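Local coordinates for flavin-nucleotide-binding protein (Azotobacter vinelandii, PDB 6RK0) that binds FAD and heme b and probably acts as a low-potential terminal oxidase associated with the iron-only nitrogenase, at residues E13-R18 / A28-E33; R68-G73 / E121-E126; A127-K132 / T159-L164. All coordinates share one frame; numbering follows the deposited sequence.

Contact 1 (E13-R18 / A28-E33). With FAD (flavin-adenine dinucleotide), chain G.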
# COMPACT_ATOMS: atom_id res chain seq x y z
N GLU A 13 -20.33 -16.02 -6.12
CA GLU A 13 -19.40 -16.61 -5.18
C GLU A 13 -17.98 -16.40 -5.68
O GLU A 13 -17.75 -15.85 -6.76
CB GLU A 13 -19.70 -18.09 -4.99
CG GLU A 13 -20.84 -18.35 -4.01
CD GLU A 13 -21.18 -19.82 -3.87
OE1 GLU A 13 -21.23 -20.31 -2.72
OE2 GLU A 13 -21.41 -20.48 -4.91
N ALA A 14 -17.01 -16.92 -4.92
CA ALA A 14 -15.63 -16.71 -5.31
C ALA A 14 -15.35 -17.39 -6.65
O ALA A 14 -15.89 -18.46 -6.95
CB ALA A 14 -14.70 -17.28 -4.25
N PRO A 15 -14.47 -16.81 -7.47
CA PRO A 15 -14.17 -17.43 -8.78
C PRO A 15 -13.30 -18.67 -8.69
O PRO A 15 -13.24 -19.42 -9.67
CB PRO A 15 -13.49 -16.30 -9.58
CG PRO A 15 -12.94 -15.41 -8.55
CD PRO A 15 -13.90 -15.46 -7.35
N SER A 16 -12.67 -18.91 -7.54
CA SER A 16 -11.83 -20.09 -7.35
C SER A 16 -11.75 -20.39 -5.86
O SER A 16 -11.99 -19.51 -5.03
CB SER A 16 -10.44 -19.88 -7.92
OG SER A 16 -9.79 -18.86 -7.18
N ASP A 17 -11.33 -21.62 -5.52
CA ASP A 17 -11.12 -21.92 -4.10
C ASP A 17 -10.10 -20.99 -3.49
O ASP A 17 -10.27 -20.53 -2.35
CB ASP A 17 -10.65 -23.38 -3.91
CG ASP A 17 -11.72 -24.39 -4.18
OD1 ASP A 17 -12.92 -24.03 -4.32
OD2 ASP A 17 -11.36 -25.57 -4.26
N ARG A 18 -9.03 -20.66 -4.22
CA ARG A 18 -7.97 -19.88 -3.60
C ARG A 18 -8.31 -18.41 -3.45
O ARG A 18 -7.58 -17.71 -2.73
CB ARG A 18 -6.63 -20.10 -4.30
CG ARG A 18 -6.58 -19.55 -5.66
CD ARG A 18 -5.19 -19.75 -6.25
NE ARG A 18 -5.14 -19.19 -7.58
CZ ARG A 18 -4.09 -19.31 -8.40
NH1 ARG A 18 -2.95 -19.89 -8.02
NH2 ARG A 18 -4.18 -18.82 -9.62
N ALA A 28 -16.85 -9.70 1.91
CA ALA A 28 -16.34 -10.08 0.60
C ALA A 28 -17.24 -9.57 -0.51
O ALA A 28 -18.48 -9.53 -0.40
CB ALA A 28 -16.29 -11.60 0.48
N ARG A 29 -16.62 -9.21 -1.64
CA ARG A 29 -17.33 -8.90 -2.88
C ARG A 29 -16.54 -9.53 -4.01
O ARG A 29 -15.32 -9.41 -4.06
CB ARG A 29 -17.42 -7.38 -3.11
CG ARG A 29 -18.15 -6.63 -2.04
CD ARG A 29 -19.64 -6.82 -2.17
NE ARG A 29 -20.18 -6.32 -3.44
CZ ARG A 29 -21.10 -5.36 -3.56
NH1 ARG A 29 -21.60 -4.75 -2.49
NH2 ARG A 29 -21.51 -5.02 -4.77
N TYR A 30 -17.25 -10.18 -4.92
CA TYR A 30 -16.63 -10.82 -6.06
C TYR A 30 -17.12 -10.26 -7.38
O TYR A 30 -16.60 -10.64 -8.45
CB TYR A 30 -16.88 -12.34 -6.05
CG TYR A 30 -16.40 -12.99 -4.77
CD1 TYR A 30 -15.04 -13.19 -4.52
CD2 TYR A 30 -17.32 -13.40 -3.82
CE1 TYR A 30 -14.60 -13.81 -3.35
CE2 TYR A 30 -16.90 -14.01 -2.64
CZ TYR A 30 -15.53 -14.22 -2.43
OH TYR A 30 -15.09 -14.85 -1.30
N ASP A 31 -18.14 -9.40 -7.36
CA ASP A 31 -18.68 -8.85 -8.59
C ASP A 31 -17.65 -7.98 -9.29
O ASP A 31 -16.92 -7.20 -8.66
CB ASP A 31 -19.94 -8.05 -8.29
CG ASP A 31 -19.73 -6.99 -7.24
OD1 ASP A 31 -19.43 -7.33 -6.07
OD2 ASP A 31 -19.82 -5.80 -7.60
N GLN A 32 -17.62 -8.09 -10.61
CA GLN A 32 -16.61 -7.36 -11.37
C GLN A 32 -16.84 -5.84 -11.30
O GLN A 32 -15.87 -5.09 -11.42
CB GLN A 32 -16.44 -8.01 -12.74
CG GLN A 32 -15.71 -9.45 -12.66
CD GLN A 32 -14.14 -9.40 -12.51
OE1 GLN A 32 -13.51 -8.70 -13.29
NE2 GLN A 32 -13.53 -10.16 -11.52
N GLU A 33 -18.06 -5.36 -11.03
CA GLU A 33 -18.24 -3.93 -10.84
C GLU A 33 -17.41 -3.41 -9.66
O GLU A 33 -16.78 -2.36 -9.75
CB GLU A 33 -19.72 -3.62 -10.62
CG GLU A 33 -19.99 -2.16 -10.47
CD GLU A 33 -21.47 -1.85 -10.34
OE1 GLU A 33 -22.33 -2.72 -10.66
OE2 GLU A 33 -21.78 -0.72 -9.90
PA FAD G . -8.57 -15.69 4.38
O1A FAD G . -10.03 -15.40 4.46
O2A FAD G . -8.09 -16.97 4.97
O5B FAD G . -8.09 -15.57 2.87
C5B FAD G . -8.71 -16.38 1.86
C4B FAD G . -8.82 -15.59 0.58
O4B FAD G . -9.60 -14.40 0.83
C3B FAD G . -7.51 -15.05 0.03
O3B FAD G . -6.76 -16.04 -0.64
C2B FAD G . -7.99 -13.89 -0.84
O2B FAD G . -8.40 -14.38 -2.09
C1B FAD G . -9.18 -13.36 -0.04
N9A FAD G . -8.83 -12.20 0.80
C8A FAD G . -8.33 -12.19 2.06
N7A FAD G . -8.06 -10.99 2.51
C5A FAD G . -8.39 -10.16 1.46
C6A FAD G . -8.33 -8.75 1.30
N6A FAD G . -7.86 -7.90 2.23
N1A FAD G . -8.73 -8.24 0.11
C2A FAD G . -9.18 -9.08 -0.83
N3A FAD G . -9.28 -10.41 -0.81
C4A FAD G . -8.88 -10.89 0.40
N1 FAD G . -6.22 -7.86 8.98
C2 FAD G . -5.73 -8.11 10.23
O2 FAD G . -5.79 -9.24 10.74
N3 FAD G . -5.12 -7.10 10.95
C4 FAD G . -4.95 -5.82 10.51
O4 FAD G . -4.34 -4.99 11.18
C4X FAD G . -5.52 -5.56 9.21
N5 FAD G . -5.44 -4.31 8.71
C5X FAD G . -5.92 -4.09 7.42
C6 FAD G . -5.78 -2.81 6.85
C7 FAD G . -6.22 -2.55 5.55
C7M FAD G . -6.07 -1.16 4.97
C8 FAD G . -6.79 -3.60 4.80
C8M FAD G . -7.20 -3.39 3.38
C9 FAD G . -6.96 -4.85 5.38
C9A FAD G . -6.52 -5.12 6.66
N10 FAD G . -6.68 -6.38 7.28
C10 FAD G . -6.12 -6.65 8.51
C1' FAD G . -7.32 -7.51 6.58
C2' FAD G . -6.31 -8.43 5.91
O2' FAD G . -5.91 -7.87 4.67
C3' FAD G . -6.91 -9.81 5.68
O3' FAD G . -8.09 -9.68 4.89
C4' FAD G . -7.25 -10.54 6.97
O4' FAD G . -6.11 -10.52 7.84
C5' FAD G . -7.60 -11.98 6.70
O5' FAD G . -6.54 -12.61 5.95
P FAD G . -6.46 -14.18 5.78
O1P FAD G . -6.51 -14.88 7.11
O2P FAD G . -5.28 -14.47 4.87
O3P FAD G . -7.82 -14.43 4.98
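Tyr30 lays one face of its ring under Ala14 CA, a CH-pi contact in which an aromatic ring packs against the N-terminal loop in the split-barrel fold of the pyridoxamine 5'-phosphate oxidase family, in the FMN-binding clan. The loop comes before strand 28-29, and Tyr30 stands in the short turn between that strand and helix 32-40. Ala14 CA sits 3.6 Å from the ring centroid and only 9° off the ring normal, so it is centred almost exactly over the face.

Apolar contacts extend the seat. Ala14 CB rests 3.6 Å from Tyr30 CE1, over the same face, and Pro15 approaches obliquely, its CD 3.8 Å from Tyr30 CD1. The backbone adds a van der Waals contact over the face, Glu13 C coming to 3.6 Å from Tyr30 CD2. In Tyr30, CG lies anti to the carbonyl carbon, beside the backbone N (chi1 -56°), which brings the ring face against Ala14. No hydrogen bond joins the two segments; the hydroxyl of Tyr30 instead bonds to Val21 N, which tethers the far end of the ring to the chain between them.

Polar interactions flank this packing. Arg29 NE meets Asp31 OD1 at 2.9 Å in a salt bridge, and Asp31 stands at the N-cap of helix 32-40. At the other end of 13-18, Arg18 O accepts a hydrogen bond from FAD O3B at 2.8 Å.

Contact 2 (R68-G73 / E121-E126). With HEM (protoporphyrin IX containing Fe), chain C.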
# COMPACT_ATOMS: atom_id res chain seq x y z
N ARG A 68 -7.98 -6.60 -17.92
CA ARG A 68 -6.62 -6.84 -17.48
C ARG A 68 -6.05 -5.59 -16.83
O ARG A 68 -6.42 -4.45 -17.18
CB ARG A 68 -5.67 -7.25 -18.61
CG ARG A 68 -6.20 -8.48 -19.40
CD ARG A 68 -5.24 -8.96 -20.46
NE ARG A 68 -4.05 -9.55 -19.90
CZ ARG A 68 -3.99 -10.79 -19.41
NH1 ARG A 68 -5.06 -11.62 -19.40
NH2 ARG A 68 -2.85 -11.23 -18.91
N VAL A 69 -5.12 -5.79 -15.89
CA VAL A 69 -4.30 -4.72 -15.36
C VAL A 69 -2.88 -4.89 -15.86
O VAL A 69 -2.44 -6.01 -16.18
CB VAL A 69 -4.31 -4.62 -13.83
CG1 VAL A 69 -5.68 -4.20 -13.34
CG2 VAL A 69 -3.79 -5.88 -13.19
N TYR A 70 -2.17 -3.77 -15.91
CA TYR A 70 -0.85 -3.67 -16.50
C TYR A 70 0.08 -2.94 -15.54
O TYR A 70 -0.36 -2.05 -14.80
CB TYR A 70 -0.91 -2.81 -17.81
CG TYR A 70 -1.74 -3.47 -18.90
CD1 TYR A 70 -3.14 -3.42 -18.86
CD2 TYR A 70 -1.13 -4.16 -19.95
CE1 TYR A 70 -3.91 -4.06 -19.85
CE2 TYR A 70 -1.90 -4.79 -20.93
CZ TYR A 70 -3.28 -4.74 -20.86
OH TYR A 70 -3.99 -5.36 -21.85
N TRP A 71 1.37 -3.27 -15.61
CA TRP A 71 2.39 -2.53 -14.88
C TRP A 71 3.68 -2.59 -15.70
O TRP A 71 3.80 -3.38 -16.65
CB TRP A 71 2.56 -3.02 -13.43
CG TRP A 71 3.00 -4.44 -13.27
CD1 TRP A 71 4.25 -4.89 -12.94
CD2 TRP A 71 2.18 -5.63 -13.34
NE1 TRP A 71 4.24 -6.27 -12.81
CE2 TRP A 71 2.98 -6.74 -13.04
CE3 TRP A 71 0.82 -5.84 -13.61
CZ2 TRP A 71 2.47 -8.06 -13.02
CZ3 TRP A 71 0.32 -7.15 -13.62
CH2 TRP A 71 1.15 -8.21 -13.31
N HIS A 72 4.63 -1.71 -15.38
CA HIS A 72 5.82 -1.53 -16.19
C HIS A 72 7.06 -1.47 -15.31
O HIS A 72 7.00 -1.16 -14.12
CB HIS A 72 5.74 -0.26 -17.05
CG HIS A 72 6.21 0.98 -16.33
ND1 HIS A 72 5.57 1.52 -15.22
CD2 HIS A 72 7.29 1.77 -16.53
CE1 HIS A 72 6.27 2.55 -14.78
NE2 HIS A 72 7.30 2.73 -15.56
N GLY A 73 8.21 -1.67 -15.94
CA GLY A 73 9.49 -1.51 -15.28
C GLY A 73 10.59 -1.81 -16.26
O GLY A 73 10.43 -1.63 -17.47
N GLU A 121 1.53 -12.07 -17.87
CA GLU A 121 2.09 -12.22 -19.20
C GLU A 121 2.87 -10.98 -19.58
O GLU A 121 2.41 -9.87 -19.33
CB GLU A 121 0.95 -12.39 -20.25
CG GLU A 121 -0.01 -13.55 -19.92
CD GLU A 121 -1.25 -13.61 -20.81
OE1 GLU A 121 -1.31 -12.93 -21.87
OE2 GLU A 121 -2.18 -14.38 -20.44
N LEU A 122 4.03 -11.16 -20.20
CA LEU A 122 4.79 -10.01 -20.69
C LEU A 122 4.34 -9.64 -22.10
O LEU A 122 4.00 -10.50 -22.91
CB LEU A 122 6.27 -10.31 -20.81
CG LEU A 122 6.98 -10.57 -19.50
CD1 LEU A 122 8.45 -10.83 -19.79
CD2 LEU A 122 6.79 -9.45 -18.45
N ILE A 123 4.38 -8.35 -22.40
CA ILE A 123 4.14 -7.90 -23.77
C ILE A 123 5.47 -7.92 -24.51
O ILE A 123 6.36 -7.13 -24.23
CB ILE A 123 3.54 -6.49 -23.77
CG1 ILE A 123 2.25 -6.45 -22.98
CG2 ILE A 123 3.34 -6.02 -25.21
CD1 ILE A 123 1.56 -5.17 -23.03
N SER A 124 5.61 -8.82 -25.47
CA SER A 124 6.84 -8.89 -26.26
C SER A 124 6.79 -8.05 -27.53
O SER A 124 7.84 -7.72 -28.09
CB SER A 124 7.17 -10.34 -26.61
OG SER A 124 6.11 -10.92 -27.34
N ASP A 125 5.59 -7.71 -27.99
CA ASP A 125 5.42 -6.92 -29.20
C ASP A 125 5.65 -5.44 -28.86
O ASP A 125 4.92 -4.84 -28.06
CB ASP A 125 4.00 -7.16 -29.68
CG ASP A 125 3.71 -6.42 -30.92
OD1 ASP A 125 4.09 -5.23 -31.04
OD2 ASP A 125 3.06 -7.02 -31.79
N GLU A 126 6.72 -4.85 -29.43
CA GLU A 126 7.12 -3.51 -29.04
C GLU A 126 6.07 -2.46 -29.38
O GLU A 126 5.95 -1.45 -28.67
CB GLU A 126 8.47 -3.13 -29.68
CG GLU A 126 9.61 -4.08 -29.37
CD GLU A 126 10.17 -3.97 -27.96
OE1 GLU A 126 9.84 -3.06 -27.20
OE2 GLU A 126 10.98 -4.87 -27.59
CHA HEM C . 10.90 2.58 -13.71
CHB HEM C . 7.20 5.41 -12.57
CHC HEM C . 6.17 5.87 -17.26
CHD HEM C . 10.03 3.29 -18.40
C1A HEM C . 9.99 3.33 -13.02
C2A HEM C . 9.98 3.45 -11.56
C3A HEM C . 8.95 4.24 -11.23
C4A HEM C . 8.31 4.60 -12.48
CMA HEM C . 8.49 4.71 -9.87
CAA HEM C . 11.01 2.82 -10.60
CBA HEM C . 12.33 3.63 -10.51
CGA HEM C . 13.02 3.22 -9.24
O1A HEM C . 13.04 4.00 -8.22
O2A HEM C . 13.55 2.06 -9.19
C1B HEM C . 6.60 5.81 -13.74
C2B HEM C . 5.40 6.61 -13.82
C3B HEM C . 5.12 6.72 -15.13
C4B HEM C . 6.14 6.01 -15.88
CMB HEM C . 4.68 7.15 -12.60
CAB HEM C . 4.00 7.44 -15.84
CBB HEM C . 3.17 8.32 -15.29
C1C HEM C . 7.12 5.21 -17.97
C2C HEM C . 7.16 5.13 -19.40
C3C HEM C . 8.26 4.45 -19.73
C4C HEM C . 8.91 4.08 -18.50
CMC HEM C . 6.07 5.69 -20.31
CAC HEM C . 8.79 4.12 -21.10
CBC HEM C . 8.66 4.99 -22.12
C1D HEM C . 10.59 2.83 -17.21
C2D HEM C . 11.73 1.97 -17.12
C3D HEM C . 11.97 1.76 -15.83
C4D HEM C . 10.97 2.50 -15.08
CMD HEM C . 12.51 1.40 -18.31
CAD HEM C . 13.12 0.98 -15.20
CBD HEM C . 14.30 1.92 -14.89
CGD HEM C . 15.53 1.13 -14.47
O1D HEM C . 15.66 0.78 -13.28
O2D HEM C . 16.38 0.83 -15.34
NA HEM C . 8.96 4.05 -13.56
NB HEM C . 7.05 5.46 -14.99
NC HEM C . 8.20 4.57 -17.45
ND HEM C . 10.14 3.15 -15.96
FE HEM C . 8.58 4.27 -15.52
O HOH W 1 -5.03 -14.41 -18.65
O HOH W 2 9.82 5.98 -15.51
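Arg68 turns a face of its guanidinium to the carboxylate of Glu121, the polar end of a contact between two strands of the antiparallel sheet of this split-barrel fold. Strands 68-74 and 121-122 are not direct neighbours: both pair with strand 159-165. Arg68 NH2 lies 3.4 Å from Glu121 CD and 3.6 Å from Glu121 OE2, with the two planes 34° apart. Since the oxygen is well out of the guanidinium plane, the salt bridge rests on charge alone, with no N-H aimed at it. Water 1, at the guanidinium edge, accepts from Arg68 NH1 at 2.9 Å and donates weakly to Glu121 OE2. A bend at chi3 (69°) turns the arginine's end, whose NE bonds to Ser163 OG on the intervening strand. A leucine here would probably leave the Glu121 carboxylate without this counter-charge and Ser163 without this partner.

Farther along, Ile123 CD1 reaches the edge of the Tyr70 ring, 4.1 Å from Tyr70 CE2, and the two side chains cross at about a right angle. Strand 68-74 also carries the axial heme ligand: His72 NE2 binds the heme iron at 2.0 Å, and water 2 completes the coordination at 2.1 Å.

Contact 3 (A127-K132 / T159-L164). With HEM (protoporphyrin IX containing Fe), chain C.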
# COMPACT_ATOMS: atom_id res chain seq x y z
N ALA A 127 5.36 -2.64 -30.49
CA ALA A 127 4.34 -1.67 -30.89
C ALA A 127 3.16 -1.71 -29.92
O ALA A 127 2.63 -0.66 -29.55
CB ALA A 127 3.90 -1.94 -32.33
N VAL A 128 2.75 -2.91 -29.51
CA VAL A 128 1.69 -3.02 -28.51
C VAL A 128 2.14 -2.42 -27.19
O VAL A 128 1.40 -1.67 -26.55
CB VAL A 128 1.28 -4.48 -28.33
CG1 VAL A 128 0.23 -4.61 -27.23
CG2 VAL A 128 0.69 -5.01 -29.66
N LYS A 129 3.37 -2.68 -26.80
CA LYS A 129 3.89 -2.14 -25.55
C LYS A 129 3.82 -0.61 -25.55
O LYS A 129 3.38 0.01 -24.58
CB LYS A 129 5.32 -2.64 -25.39
CG LYS A 129 5.95 -2.30 -24.09
CD LYS A 129 7.51 -2.47 -24.17
CE LYS A 129 8.01 -3.89 -24.37
NZ LYS A 129 9.51 -3.78 -24.50
N ALA A 130 4.22 0.02 -26.66
CA ALA A 130 4.19 1.48 -26.74
C ALA A 130 2.76 2.01 -26.64
O ALA A 130 2.50 3.04 -26.01
CB ALA A 130 4.87 1.96 -28.02
N GLU A 131 1.82 1.30 -27.26
CA GLU A 131 0.43 1.69 -27.15
C GLU A 131 -0.05 1.63 -25.70
O GLU A 131 -0.74 2.54 -25.24
CB GLU A 131 -0.38 0.79 -28.07
CG GLU A 131 -1.82 1.20 -28.17
CD GLU A 131 -2.57 0.64 -29.38
OE1 GLU A 131 -2.07 -0.26 -30.08
OE2 GLU A 131 -3.70 1.10 -29.65
N LYS A 132 0.31 0.56 -24.98
CA LYS A 132 -0.12 0.42 -23.59
C LYS A 132 0.50 1.50 -22.70
O LYS A 132 -0.16 2.03 -21.81
CB LYS A 132 0.23 -0.98 -23.07
CG LYS A 132 -0.29 -2.19 -23.80
CD LYS A 132 -1.79 -2.27 -23.79
CE LYS A 132 -2.32 -3.50 -24.46
NZ LYS A 132 -3.77 -3.30 -24.67
N THR A 159 11.92 -1.05 -21.70
CA THR A 159 10.80 -1.14 -20.76
C THR A 159 10.11 -2.49 -20.90
O THR A 159 9.93 -2.98 -22.00
CB THR A 159 9.79 -0.02 -21.04
OG1 THR A 159 10.48 1.24 -21.09
CG2 THR A 159 8.70 0.09 -19.99
N ALA A 160 9.76 -3.10 -19.78
CA ALA A 160 8.87 -4.25 -19.75
C ALA A 160 7.46 -3.78 -19.38
O ALA A 160 7.31 -2.85 -18.58
CB ALA A 160 9.32 -5.26 -18.70
N VAL A 161 6.46 -4.42 -19.98
CA VAL A 161 5.08 -4.27 -19.56
C VAL A 161 4.51 -5.66 -19.34
O VAL A 161 4.61 -6.53 -20.21
CB VAL A 161 4.23 -3.48 -20.56
CG1 VAL A 161 2.78 -3.45 -20.12
CG2 VAL A 161 4.79 -2.07 -20.73
N ALA A 162 3.94 -5.87 -18.15
CA ALA A 162 3.27 -7.11 -17.82
C ALA A 162 1.79 -6.85 -17.64
O ALA A 162 1.37 -5.73 -17.34
CB ALA A 162 3.83 -7.66 -16.48
N SER A 163 0.99 -7.90 -17.80
CA SER A 163 -0.44 -7.79 -17.51
C SER A 163 -0.97 -9.05 -16.85
O SER A 163 -0.40 -10.14 -16.98
CB SER A 163 -1.25 -7.47 -18.76
OG SER A 163 -1.42 -8.58 -19.59
N LEU A 164 -2.09 -8.87 -16.17
CA LEU A 164 -2.75 -9.93 -15.43
C LEU A 164 -4.24 -9.76 -15.58
O LEU A 164 -4.77 -8.66 -15.43
CB LEU A 164 -2.36 -9.84 -13.95
CG LEU A 164 -2.93 -10.86 -13.00
CD1 LEU A 164 -2.42 -12.28 -13.31
CD2 LEU A 164 -2.56 -10.47 -11.54
CHA HEM C . 10.90 2.58 -13.71
CHB HEM C . 7.20 5.41 -12.57
CHC HEM C . 6.17 5.87 -17.26
CHD HEM C . 10.03 3.29 -18.40
C1A HEM C . 9.99 3.33 -13.02
C2A HEM C . 9.98 3.45 -11.56
C3A HEM C . 8.95 4.24 -11.23
C4A HEM C . 8.31 4.60 -12.48
CMA HEM C . 8.49 4.71 -9.87
CAA HEM C . 11.01 2.82 -10.60
CBA HEM C . 12.33 3.63 -10.51
CGA HEM C . 13.02 3.22 -9.24
O1A HEM C . 13.04 4.00 -8.22
O2A HEM C . 13.55 2.06 -9.19
C1B HEM C . 6.60 5.81 -13.74
C2B HEM C . 5.40 6.61 -13.82
C3B HEM C . 5.12 6.72 -15.13
C4B HEM C . 6.14 6.01 -15.88
CMB HEM C . 4.68 7.15 -12.60
CAB HEM C . 4.00 7.44 -15.84
CBB HEM C . 3.17 8.32 -15.29
C1C HEM C . 7.12 5.21 -17.97
C2C HEM C . 7.16 5.13 -19.40
C3C HEM C . 8.26 4.45 -19.73
C4C HEM C . 8.91 4.08 -18.50
CMC HEM C . 6.07 5.69 -20.31
CAC HEM C . 8.79 4.12 -21.10
CBC HEM C . 8.66 4.99 -22.12
C1D HEM C . 10.59 2.83 -17.21
C2D HEM C . 11.73 1.97 -17.12
C3D HEM C . 11.97 1.76 -15.83
C4D HEM C . 10.97 2.50 -15.08
CMD HEM C . 12.51 1.40 -18.31
CAD HEM C . 13.12 0.98 -15.20
CBD HEM C . 14.30 1.92 -14.89
CGD HEM C . 15.53 1.13 -14.47
O1D HEM C . 15.66 0.78 -13.28
O2D HEM C . 16.38 0.83 -15.34
NA HEM C . 8.96 4.05 -13.56
NB HEM C . 7.05 5.46 -14.99
NC HEM C . 8.20 4.57 -17.45
ND HEM C . 10.14 3.15 -15.96
FE HEM C . 8.58 4.27 -15.52
O HOH W 2 9.82 5.98 -15.51
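Lys129 and Val161 lie flank to flank, their side chains running opposite ways, where helix 126-140 lies against strand 159-165. The flank of the lysine does the touching: Lys129 CG packs 3.6 Å from Val161 CG2. With CG anti to its own backbone N (chi1 -174°), the lysine leaves the helix toward the strand, and the bend at chi3 (-66°) then folds its end over to the backbone of Thr159. There Lys129 NZ donates to Thr159 O at 2.7 Å. The bond runs nearly along the C=O axis, with a C=O...N angle of 174°. Lys129 CD and CE pass close to the same oxygen, CE at 3.2 Å, so the methylene chain helps enclose the bond it delivers. Val161 is also backed by Leu133, one turn farther along the helix.

Thr159 presents its side chain to the heme. Its OG1 lies 3.3 Å from HEM CAC, a contact with a heme vinyl group, while its CG2 is 3.8 Å from HEM CHD, a meso carbon on the porphyrin rim. The polar need of the hydroxyl is met by Glu155 O, and Tyr105 of the second subunit packs against the threonine.

Lys129 NZ also forms a salt bridge with Glu126 and a weak hydrogen bond to Ile156 O. A buried ammonium paired with a carboxylate and donating to backbone carbonyls is likely to stay protonated, tying the start of the helix to the start of strand 159-165, which borders the heme.

The three contacts follow one another in series along the chain and all reach the same antiparallel sheet. Contacts 2 and 3 form one neighbourhood, their centres about 4 Å apart: strand 159-165 lies between strands 68-74 and 121-122, and helix 126-140 follows strand 121-122 directly. Gly73 O and Ala160 N, 2.8 Å apart, probably hydrogen-bond across this junction, and both contacts touch the same heme. Contact 1 is remote, its centre about 24 Å from that of contact 2 and 27 Å from that of contact 3, and it adjoins an FAD. Because both FAD and heme also take partners from the second subunit, the cofactor sites depend on the dimer.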